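Local coordinates for probable cobalt-precorrin-6B C(15)-methyltransferase (decarboxylating) (PDB 1L3I), which probably methylates C-15 of cobalt-precorrin-6B with S-adenosyl-L-methionine and then decarboxylates it at C-12, giving cobalt-precorrin-7 on the anaerobic route to adenosylcobalamin, at residues A[22-27]-A[155-160]; A[38-43]-A[93-98]; A[111-116]-A[140-145]. One frame throughout, in Å; residues are numbered along the deposited sequence.

Contact 1 of 3, residues A[22-27]-A[155-160]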
loop_
_atom_site.group_PDB
_atom_site.type_symbol
_atom_site.label_atom_id
_atom_site.label_comp_id
_atom_site.label_asym_id
_atom_site.label_seq_id
_atom_site.Cartn_x
_atom_site.Cartn_y
_atom_site.Cartn_z
ATOM N N ARG A 22 -2.400 -10.304 12.813
ATOM C CA ARG A 22 -2.938 -11.178 13.862
ATOM C C ARG A 22 -4.144 -10.500 14.534
ATOM O O ARG A 22 -5.124 -11.152 14.897
ATOM C CB ARG A 22 -1.861 -11.502 14.894
ATOM C CG ARG A 22 -0.754 -12.364 14.348
ATOM C CD ARG A 22 0.201 -12.822 15.428
ATOM N NE ARG A 22 1.017 -11.732 15.947
ATOM C CZ ARG A 22 0.992 -11.307 17.208
ATOM N NH1 ARG A 22 0.191 -11.862 18.105
ATOM N NH2 ARG A 22 1.753 -10.287 17.577
ATOM N N CYS A 23 -4.089 -9.178 14.634
ATOM C CA CYS A 23 -5.163 -8.396 15.224
ATOM C C CYS A 23 -6.423 -8.578 14.388
ATOM O O CYS A 23 -7.488 -8.906 14.918
ATOM C CB CYS A 23 -4.752 -6.927 15.252
ATOM S SG CYS A 23 -5.946 -5.762 15.938
ATOM N N LEU A 24 -6.285 -8.433 13.072
ATOM C CA LEU A 24 -7.411 -8.575 12.155
ATOM C C LEU A 24 -7.912 -10.014 12.123
ATOM O O LEU A 24 -9.121 -10.242 12.051
ATOM C CB LEU A 24 -7.049 -8.070 10.749
ATOM C CG LEU A 24 -8.158 -8.031 9.695
ATOM C CD1 LEU A 24 -9.394 -7.308 10.196
ATOM C CD2 LEU A 24 -7.638 -7.372 8.456
ATOM N N ILE A 25 -6.999 -10.983 12.195
ATOM C CA ILE A 25 -7.406 -12.393 12.200
ATOM C C ILE A 25 -8.351 -12.615 13.388
ATOM O O ILE A 25 -9.376 -13.290 13.260
ATOM C CB ILE A 25 -6.201 -13.353 12.315
ATOM C CG1 ILE A 25 -5.319 -13.256 11.061
ATOM C CG2 ILE A 25 -6.690 -14.786 12.539
ATOM C CD1 ILE A 25 -4.096 -14.136 11.103
HETATM N N MSE A 26 -8.015 -12.020 14.534
HETATM C CA MSE A 26 -8.841 -12.151 15.731
HETATM C C MSE A 26 -10.202 -11.449 15.563
HETATM O O MSE A 26 -11.221 -11.962 16.032
HETATM C CB MSE A 26 -8.108 -11.621 16.972
HETATM C CG MSE A 26 -6.858 -12.422 17.350
HETATM SE SE MSE A 26 -7.134 -14.387 17.536
HETATM C CE MSE A 26 -7.694 -14.404 19.348
ATOM N N CYS A 27 -10.213 -10.295 14.887
ATOM C CA CYS A 27 -11.458 -9.558 14.658
ATOM C C CYS A 27 -12.400 -10.356 13.774
ATOM O O CYS A 27 -13.611 -10.383 14.001
ATOM C CB CYS A 27 -11.188 -8.192 14.031
ATOM S SG CYS A 27 -10.577 -6.992 15.251
ATOM N N ASN A 155 -14.493 -13.912 1.165
ATOM C CA ASN A 155 -14.041 -12.523 1.163
ATOM C C ASN A 155 -12.522 -12.464 1.211
ATOM O O ASN A 155 -11.893 -13.406 1.689
ATOM C CB ASN A 155 -14.589 -11.772 2.367
ATOM C CG ASN A 155 -16.070 -11.560 2.280
ATOM O OD1 ASN A 155 -16.534 -10.606 1.645
ATOM N ND2 ASN A 155 -16.839 -12.470 2.885
ATOM N N ILE A 156 -11.932 -11.378 0.697
ATOM C CA ILE A 156 -10.473 -11.218 0.723
ATOM C C ILE A 156 -10.095 -9.798 1.120
ATOM O O ILE A 156 -10.674 -8.840 0.612
ATOM C CB ILE A 156 -9.782 -11.582 -0.654
ATOM C CG1 ILE A 156 -8.255 -11.418 -0.540
ATOM C CG2 ILE A 156 -10.327 -10.710 -1.780
ATOM C CD1 ILE A 156 -7.462 -11.951 -1.684
ATOM N N THR A 157 -9.174 -9.662 2.063
ATOM C CA THR A 157 -8.677 -8.360 2.485
ATOM C C THR A 157 -7.165 -8.383 2.412
ATOM O O THR A 157 -6.534 -9.301 2.930
ATOM C CB THR A 157 -9.081 -8.035 3.905
ATOM O OG1 THR A 157 -10.497 -7.945 3.967
ATOM C CG2 THR A 157 -8.478 -6.730 4.360
ATOM N N GLU A 158 -6.579 -7.398 1.737
ATOM C CA GLU A 158 -5.134 -7.318 1.617
ATOM C C GLU A 158 -4.608 -6.144 2.428
ATOM O O GLU A 158 -5.014 -5.001 2.207
ATOM C CB GLU A 158 -4.731 -7.141 0.171
ATOM C CG GLU A 158 -3.236 -7.221 -0.002
ATOM C CD GLU A 158 -2.811 -8.286 -0.976
ATOM O OE1 GLU A 158 -3.667 -9.062 -1.465
ATOM O OE2 GLU A 158 -1.601 -8.332 -1.263
ATOM N N LEU A 159 -3.704 -6.435 3.353
ATOM C CA LEU A 159 -3.125 -5.387 4.175
ATOM C C LEU A 159 -1.705 -5.021 3.805
ATOM O O LEU A 159 -0.842 -5.896 3.691
ATOM C CB LEU A 159 -3.108 -5.781 5.652
ATOM C CG LEU A 159 -4.378 -5.977 6.465
ATOM C CD1 LEU A 159 -3.992 -5.987 7.945
ATOM C CD2 LEU A 159 -5.358 -4.848 6.194
ATOM N N ASN A 160 -1.460 -3.728 3.612
ATOM C CA ASN A 160 -0.121 -3.237 3.343
ATOM C C ASN A 160 0.155 -2.352 4.549
ATOM O O ASN A 160 -0.502 -1.318 4.729
ATOM C CB ASN A 160 -0.056 -2.449 2.045
ATOM C CG ASN A 160 0.311 -3.325 0.853
ATOM O OD1 ASN A 160 1.486 -3.652 0.630
ATOM N ND2 ASN A 160 -0.694 -3.717 0.091
#
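L24 meets L159 and T157 through methyl groups alone, so no ring or amide plane offers a face or an edge, and the contact is purely apolar. The CD2 methyl of L24 makes the closest approaches. It sits over the fork of L159, 3.9 Å from L159 CD1 and almost as near to CG and CD2, the two leucines crossing at a slant. Roughly at right angles to that approach, L24 CD2 lies 4.2 Å from T157 CG2. The L24 branch reaches the strand because CG extends opposite the backbone N (chi1 -175°). T157 and L159, two residues apart on strand 155-167, present their side chains to the same side, as suits apolar methyls facing a buried helix; E158 between them points away from the helix, where its carboxylate has K140 as partner. Strand 155-167 pairs within the chain with strand 170-183, and residues 157-160 also form an antiparallel ladder with a second subunit, to whose C27 and C23 the helix cysteines C23 and C27 are joined by disulfides. The contact is thus helix-on-sheet packing at the 155-167 end of the Rossmann-type methyltransferase sheet, where the sheet runs on into a neighbouring subunit.

Contact 2 of 3, residues A[38-43]-A[93-98]. With SAH (S-adenosyl-L-homocysteine), chain G.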
loop_
_atom_site.group_PDB
_atom_site.type_symbol
_atom_site.label_atom_id
_atom_site.label_comp_id
_atom_site.label_asym_id
_atom_site.label_seq_id
_atom_site.Cartn_x
_atom_site.Cartn_y
_atom_site.Cartn_z
ATOM N N VAL A 38 -8.645 -24.433 15.589
ATOM C CA VAL A 38 -7.502 -25.171 15.056
ATOM C C VAL A 38 -6.634 -24.182 14.288
ATOM O O VAL A 38 -7.144 -23.347 13.540
ATOM C CB VAL A 38 -7.906 -26.369 14.139
ATOM C CG1 VAL A 38 -8.643 -25.893 12.913
ATOM C CG2 VAL A 38 -6.674 -27.146 13.723
ATOM N N ASP A 39 -5.334 -24.215 14.560
ATOM C CA ASP A 39 -4.379 -23.354 13.881
ATOM C C ASP A 39 -3.511 -24.262 13.028
ATOM O O ASP A 39 -2.619 -24.944 13.533
ATOM C CB ASP A 39 -3.535 -22.574 14.899
ATOM C CG ASP A 39 -2.550 -21.608 14.242
ATOM O OD1 ASP A 39 -2.727 -21.254 13.065
ATOM O OD2 ASP A 39 -1.584 -21.203 14.901
ATOM N N VAL A 40 -3.824 -24.329 11.734
ATOM C CA VAL A 40 -3.082 -25.157 10.797
ATOM C C VAL A 40 -1.796 -24.442 10.397
ATOM O O VAL A 40 -1.839 -23.397 9.723
ATOM C CB VAL A 40 -3.936 -25.474 9.548
ATOM C CG1 VAL A 40 -3.172 -26.341 8.575
ATOM C CG2 VAL A 40 -5.233 -26.152 9.954
ATOM N N GLY A 41 -0.655 -24.998 10.808
ATOM C CA GLY A 41 0.623 -24.389 10.502
ATOM C C GLY A 41 0.869 -23.313 11.528
ATOM O O GLY A 41 0.921 -22.138 11.205
ATOM N N CYS A 42 1.037 -23.717 12.777
ATOM C CA CYS A 42 1.245 -22.750 13.849
ATOM C C CYS A 42 2.553 -21.962 13.839
ATOM O O CYS A 42 2.631 -20.918 14.482
ATOM C CB CYS A 42 1.000 -23.378 15.223
ATOM S SG CYS A 42 2.026 -24.765 15.661
ATOM N N GLY A 43 3.553 -22.445 13.103
ATOM C CA GLY A 43 4.838 -21.764 13.002
ATOM C C GLY A 43 5.448 -21.355 14.336
ATOM O O GLY A 43 5.683 -22.202 15.180
ATOM N N GLU A 93 -3.715 -35.331 7.963
ATOM C CA GLU A 93 -3.674 -36.463 8.888
ATOM C C GLU A 93 -4.109 -36.009 10.272
ATOM O O GLU A 93 -4.966 -36.645 10.899
ATOM C CB GLU A 93 -2.251 -37.064 8.956
ATOM C CG GLU A 93 -1.851 -37.799 10.278
ATOM C CD GLU A 93 -1.186 -36.877 11.330
ATOM O OE1 GLU A 93 -0.228 -36.142 10.969
ATOM O OE2 GLU A 93 -1.614 -36.887 12.520
ATOM N N ALA A 94 -3.516 -34.904 10.728
ATOM C CA ALA A 94 -3.770 -34.326 12.048
ATOM C C ALA A 94 -5.193 -33.819 12.209
ATOM O O ALA A 94 -5.814 -34.025 13.258
ATOM C CB ALA A 94 -2.790 -33.210 12.319
ATOM N N LEU A 95 -5.701 -33.155 11.172
ATOM C CA LEU A 95 -7.056 -32.592 11.186
ATOM C C LEU A 95 -8.131 -33.652 11.394
ATOM O O LEU A 95 -9.154 -33.379 12.013
ATOM C CB LEU A 95 -7.346 -31.820 9.892
ATOM C CG LEU A 95 -6.821 -30.393 9.767
ATOM C CD1 LEU A 95 -6.940 -29.975 8.319
ATOM C CD2 LEU A 95 -7.589 -29.444 10.690
ATOM N N CYS A 96 -7.886 -34.858 10.892
ATOM C CA CYS A 96 -8.837 -35.956 11.030
ATOM C C CYS A 96 -8.971 -36.498 12.461
ATOM O O CYS A 96 -9.975 -37.140 12.783
ATOM C CB CYS A 96 -8.468 -37.110 10.099
ATOM S SG CYS A 96 -8.764 -36.837 8.360
ATOM N N LYS A 97 -7.974 -36.235 13.309
ATOM C CA LYS A 97 -7.983 -36.716 14.690
ATOM C C LYS A 97 -8.649 -35.785 15.705
ATOM O O LYS A 97 -8.938 -36.193 16.837
ATOM C CB LYS A 97 -6.563 -36.991 15.164
ATOM C CG LYS A 97 -5.755 -37.900 14.275
ATOM C CD LYS A 97 -4.383 -38.115 14.895
ATOM C CE LYS A 97 -3.460 -38.908 13.975
ATOM N NZ LYS A 97 -2.218 -39.296 14.703
ATOM N N ILE A 98 -8.896 -34.544 15.314
ATOM C CA ILE A 98 -9.484 -33.580 16.232
ATOM C C ILE A 98 -11.015 -33.518 16.133
ATOM O O ILE A 98 -11.608 -34.036 15.197
ATOM C CB ILE A 98 -8.862 -32.163 16.021
ATOM C CG1 ILE A 98 -9.343 -31.531 14.720
ATOM C CG2 ILE A 98 -7.356 -32.263 15.971
ATOM C CD1 ILE A 98 -8.932 -30.073 14.561
HETATM N N SAH G . 1.132 -17.869 11.761
HETATM C CA SAH G . 2.358 -18.329 12.424
HETATM C CB SAH G . 3.477 -18.647 11.397
HETATM C CG SAH G . 3.083 -19.769 10.396
HETATM S SD SAH G . 4.324 -20.238 9.184
HETATM C C SAH G . 2.816 -17.257 13.402
HETATM O O SAH G . 2.115 -16.234 13.492
HETATM O OXT SAH G . 3.847 -17.460 14.075
HETATM C "C5'" SAH G . 3.502 -21.540 8.298
HETATM C "C4'" SAH G . 3.644 -22.869 8.951
HETATM O "O4'" SAH G . 2.946 -23.776 8.077
HETATM C "C3'" SAH G . 5.141 -23.440 9.097
HETATM O "O3'" SAH G . 5.677 -23.644 10.444
HETATM C "C2'" SAH G . 5.013 -24.724 8.244
HETATM O "O2'" SAH G . 5.881 -25.825 8.553
HETATM C "C1'" SAH G . 3.534 -25.013 8.363
HETATM N N9 SAH G . 2.887 -25.884 7.391
HETATM C C8 SAH G . 2.826 -25.710 5.986
HETATM N N7 SAH G . 2.152 -26.667 5.423
HETATM C C5 SAH G . 1.755 -27.524 6.474
HETATM C C6 SAH G . 1.014 -28.718 6.523
HETATM N N6 SAH G . 0.512 -29.286 5.421
HETATM N N1 SAH G . 0.787 -29.317 7.726
HETATM C C2 SAH G . 1.290 -28.740 8.811
HETATM N N3 SAH G . 1.997 -27.627 8.894
HETATM C C4 SAH G . 2.202 -27.053 7.691
#
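Two torsions bring V38 and I98 together: V38 tucks CG1 between its backbone N and carbonyl carbon (chi1 63°), which leaves CG2 anti to the N, and I98 holds its own CG1 in the equivalent place (chi1 72°), from where the rest of the chain extends straight to CD1. The two methyls end 3.8 Å apart, V38 CG2 against I98 CD1, with the side chains crossing at about a right angle. L95 comes in across the same valine, its CD2 3.9 Å from V38 CG2, and the same methyl reaches V40 CG2 at 4.1 Å. It therefore bridges two valines on one face of strand 36-40, where beta-branched residues suit both the extended backbone and the buried surface. Beyond the packing, L95 O and I98 O both accept from K123 NZ, which gives both carbonyls a partner.

After V40 the strand opens into the turn G41-C42-G43, and here the cofactor product lies against the backbone itself. G41 O is 3.3 Å from SAH CG and C42 O is 3.3 Å from SAH CA. Both glycines have positive phi, and their lack of a side chain leaves room for the ligand. G43 N donates to D62 OD2, an oxygen that also bonds SAH. The glycine-rich G41-C42-G43-T44-G45 loop, consistent with a Rossmann-type GxGxxG pattern after the first strand, forms part of the S-adenosyl-L-methionine site.

Contact 3 of 3, residues A[111-116]-A[140-145]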
loop_
_atom_site.group_PDB
_atom_site.type_symbol
_atom_site.label_atom_id
_atom_site.label_comp_id
_atom_site.label_asym_id
_atom_site.label_seq_id
_atom_site.Cartn_x
_atom_site.Cartn_y
_atom_site.Cartn_z
ATOM N N GLY A 111 1.201 -26.823 -0.039
ATOM C CA GLY A 111 0.798 -27.537 -1.231
ATOM C C GLY A 111 -0.493 -28.308 -1.081
ATOM O O GLY A 111 -1.078 -28.715 -2.073
ATOM N N GLU A 112 -0.975 -28.450 0.148
ATOM C CA GLU A 112 -2.205 -29.200 0.409
ATOM C C GLU A 112 -3.390 -28.330 0.817
ATOM O O GLU A 112 -4.304 -28.806 1.483
ATOM C CB GLU A 112 -1.945 -30.239 1.504
ATOM C CG GLU A 112 -0.750 -31.127 1.219
ATOM C CD GLU A 112 -0.321 -31.940 2.419
ATOM O OE1 GLU A 112 -0.621 -31.530 3.560
ATOM O OE2 GLU A 112 0.334 -32.982 2.212
ATOM N N LEU A 113 -3.401 -27.076 0.372
ATOM C CA LEU A 113 -4.476 -26.158 0.744
ATOM C C LEU A 113 -5.877 -26.700 0.481
ATOM O O LEU A 113 -6.738 -26.722 1.371
ATOM C CB LEU A 113 -4.313 -24.805 0.046
ATOM C CG LEU A 113 -5.399 -23.799 0.414
ATOM C CD1 LEU A 113 -5.318 -23.422 1.892
ATOM C CD2 LEU A 113 -5.274 -22.584 -0.474
ATOM N N GLN A 114 -6.094 -27.142 -0.750
ATOM C CA GLN A 114 -7.385 -27.675 -1.168
ATOM C C GLN A 114 -7.867 -28.804 -0.260
ATOM O O GLN A 114 -9.012 -28.798 0.197
ATOM C CB GLN A 114 -7.272 -28.162 -2.602
ATOM C CG GLN A 114 -8.564 -28.624 -3.207
ATOM C CD GLN A 114 -8.373 -29.042 -4.641
ATOM O OE1 GLN A 114 -7.790 -30.101 -4.923
ATOM N NE2 GLN A 114 -8.842 -28.207 -5.565
ATOM N N GLU A 115 -6.975 -29.750 0.013
ATOM C CA GLU A 115 -7.276 -30.903 0.864
ATOM C C GLU A 115 -7.616 -30.452 2.281
ATOM O O GLU A 115 -8.604 -30.905 2.866
ATOM C CB GLU A 115 -6.061 -31.831 0.895
ATOM C CG GLU A 115 -6.253 -33.122 1.644
ATOM C CD GLU A 115 -5.005 -33.999 1.629
ATOM O OE1 GLU A 115 -3.988 -33.606 1.001
ATOM O OE2 GLU A 115 -5.045 -35.092 2.249
ATOM N N ILE A 116 -6.757 -29.583 2.825
ATOM C CA ILE A 116 -6.874 -29.014 4.162
ATOM C C ILE A 116 -8.217 -28.321 4.307
ATOM O O ILE A 116 -8.908 -28.518 5.304
ATOM C CB ILE A 116 -5.737 -27.984 4.411
ATOM C CG1 ILE A 116 -4.398 -28.701 4.544
ATOM C CG2 ILE A 116 -6.006 -27.133 5.657
ATOM C CD1 ILE A 116 -3.224 -27.742 4.609
ATOM N N LYS A 140 -3.775 -17.006 -2.696
ATOM C CA LYS A 140 -4.906 -16.071 -2.640
ATOM C C LYS A 140 -5.990 -16.527 -3.608
ATOM O O LYS A 140 -7.172 -16.559 -3.268
ATOM C CB LYS A 140 -4.459 -14.637 -2.981
ATOM C CG LYS A 140 -3.565 -14.003 -1.940
ATOM C CD LYS A 140 -2.944 -12.706 -2.436
ATOM C CE LYS A 140 -1.726 -12.345 -1.580
ATOM N NZ LYS A 140 -0.942 -11.219 -2.146
ATOM N N PHE A 141 -5.573 -16.898 -4.813
ATOM C CA PHE A 141 -6.490 -17.362 -5.834
ATOM C C PHE A 141 -7.091 -18.700 -5.408
ATOM O O PHE A 141 -8.310 -18.874 -5.402
ATOM C CB PHE A 141 -5.744 -17.546 -7.150
ATOM C CG PHE A 141 -6.606 -18.070 -8.262
ATOM C CD1 PHE A 141 -7.420 -17.205 -8.997
ATOM C CD2 PHE A 141 -6.607 -19.436 -8.580
ATOM C CE1 PHE A 141 -8.222 -17.686 -10.026
ATOM C CE2 PHE A 141 -7.407 -19.930 -9.611
ATOM C CZ PHE A 141 -8.215 -19.057 -10.338
ATOM N N GLU A 142 -6.225 -19.638 -5.036
ATOM C CA GLU A 142 -6.624 -20.979 -4.610
ATOM C C GLU A 142 -7.632 -20.990 -3.459
ATOM O O GLU A 142 -8.650 -21.664 -3.557
ATOM C CB GLU A 142 -5.379 -21.810 -4.251
ATOM C CG GLU A 142 -5.631 -23.306 -4.224
ATOM C CD GLU A 142 -6.180 -23.819 -5.564
ATOM O OE1 GLU A 142 -5.819 -23.255 -6.633
ATOM O OE2 GLU A 142 -6.980 -24.788 -5.541
ATOM N N ALA A 143 -7.366 -20.210 -2.407
ATOM C CA ALA A 143 -8.243 -20.128 -1.241
ATOM C C ALA A 143 -9.649 -19.699 -1.664
ATOM O O ALA A 143 -10.643 -20.274 -1.232
ATOM C CB ALA A 143 -7.655 -19.137 -0.200
HETATM N N MSE A 144 -9.711 -18.713 -2.547
HETATM C CA MSE A 144 -10.971 -18.187 -3.052
HETATM C C MSE A 144 -11.759 -19.238 -3.833
HETATM O O MSE A 144 -12.884 -19.555 -3.463
HETATM C CB MSE A 144 -10.693 -16.992 -3.943
HETATM C CG MSE A 144 -10.041 -15.845 -3.210
HETATM SE SE MSE A 144 -11.346 -14.597 -2.657
HETATM C CE MSE A 144 -11.333 -13.572 -4.290
ATOM N N GLU A 145 -11.160 -19.772 -4.897
ATOM C CA GLU A 145 -11.812 -20.791 -5.722
ATOM C C GLU A 145 -12.275 -21.957 -4.843
ATOM O O GLU A 145 -13.454 -22.289 -4.812
ATOM C CB GLU A 145 -10.867 -21.295 -6.843
ATOM C CG GLU A 145 -11.519 -22.335 -7.808
ATOM C CD GLU A 145 -10.702 -22.625 -9.082
ATOM O OE1 GLU A 145 -9.563 -23.152 -8.971
ATOM O OE2 GLU A 145 -11.216 -22.349 -10.199
#
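L113 packs against E142 and A143 where two helices of the Rossmann-type fold, 113-122 and 137-149, lie next to each other; strand 128-134 lies between them in the sequence, after the short strand 124-125. K140, the first residue of the second segment, turns its side chain away from helix 113-122, and F141 stacks its ring on F141 of the third subunit, so this face of the helix lies at a subunit interface. E142 is the first to reach across. Its CG is set anti to the backbone N (chi1 -162°), beside the leucine, and the bend at chi2 (57°) turns the carboxylate toward Q114. L113 and E142 run alongside each other in opposite senses, with L113 CD2 3.8 Å from E142 CG. A glutamate suits this border position because its methylene groups complete the apolar surface and its charged end lies at the partly exposed side beside Q114. There, E142 OE2 stays 3.9 Å from Q114 NE2, too far for a hydrogen bond, and the carboxylate and amide planes are turned 68° apart. A143 comes next, and its small side chain lets the leucine approach the backbone: L113 CD2 lies 3.7 Å from A143 N and 4.2 Å from A143 CB. The other neighbours of A143 include I182, so the small alanine sits between the leucine and the sheet. M144, a selenomethionine, packs on V154 and on L137 of the third subunit. One turn beyond F141, E145 N donates to F141 O at 3.0 Å.

How the contacts relate
The three contacts cross one Rossmann-type domain. Contact 2 touches the ligand through its glycine-rich turn; in contact 3 E112 OE1 makes a weak hydrogen bond with SAH N6, while the side chain of L113 lies about 8 Å from SAH and that of L24 in contact 1 about 13 Å. Contacts 2 and 3, centres about 15 Å apart, touch through I116: its O is 3.9 Å from L95 CD1, and its CG2 4.1 Å from V40 CG1. Contacts 3 and 1, about 17 Å between centres, are joined by a salt bridge from K140 NZ to E158 OE2 (3.1 Å). Contacts 1 and 2, centres about 21 Å apart, reach the same sheet without touching.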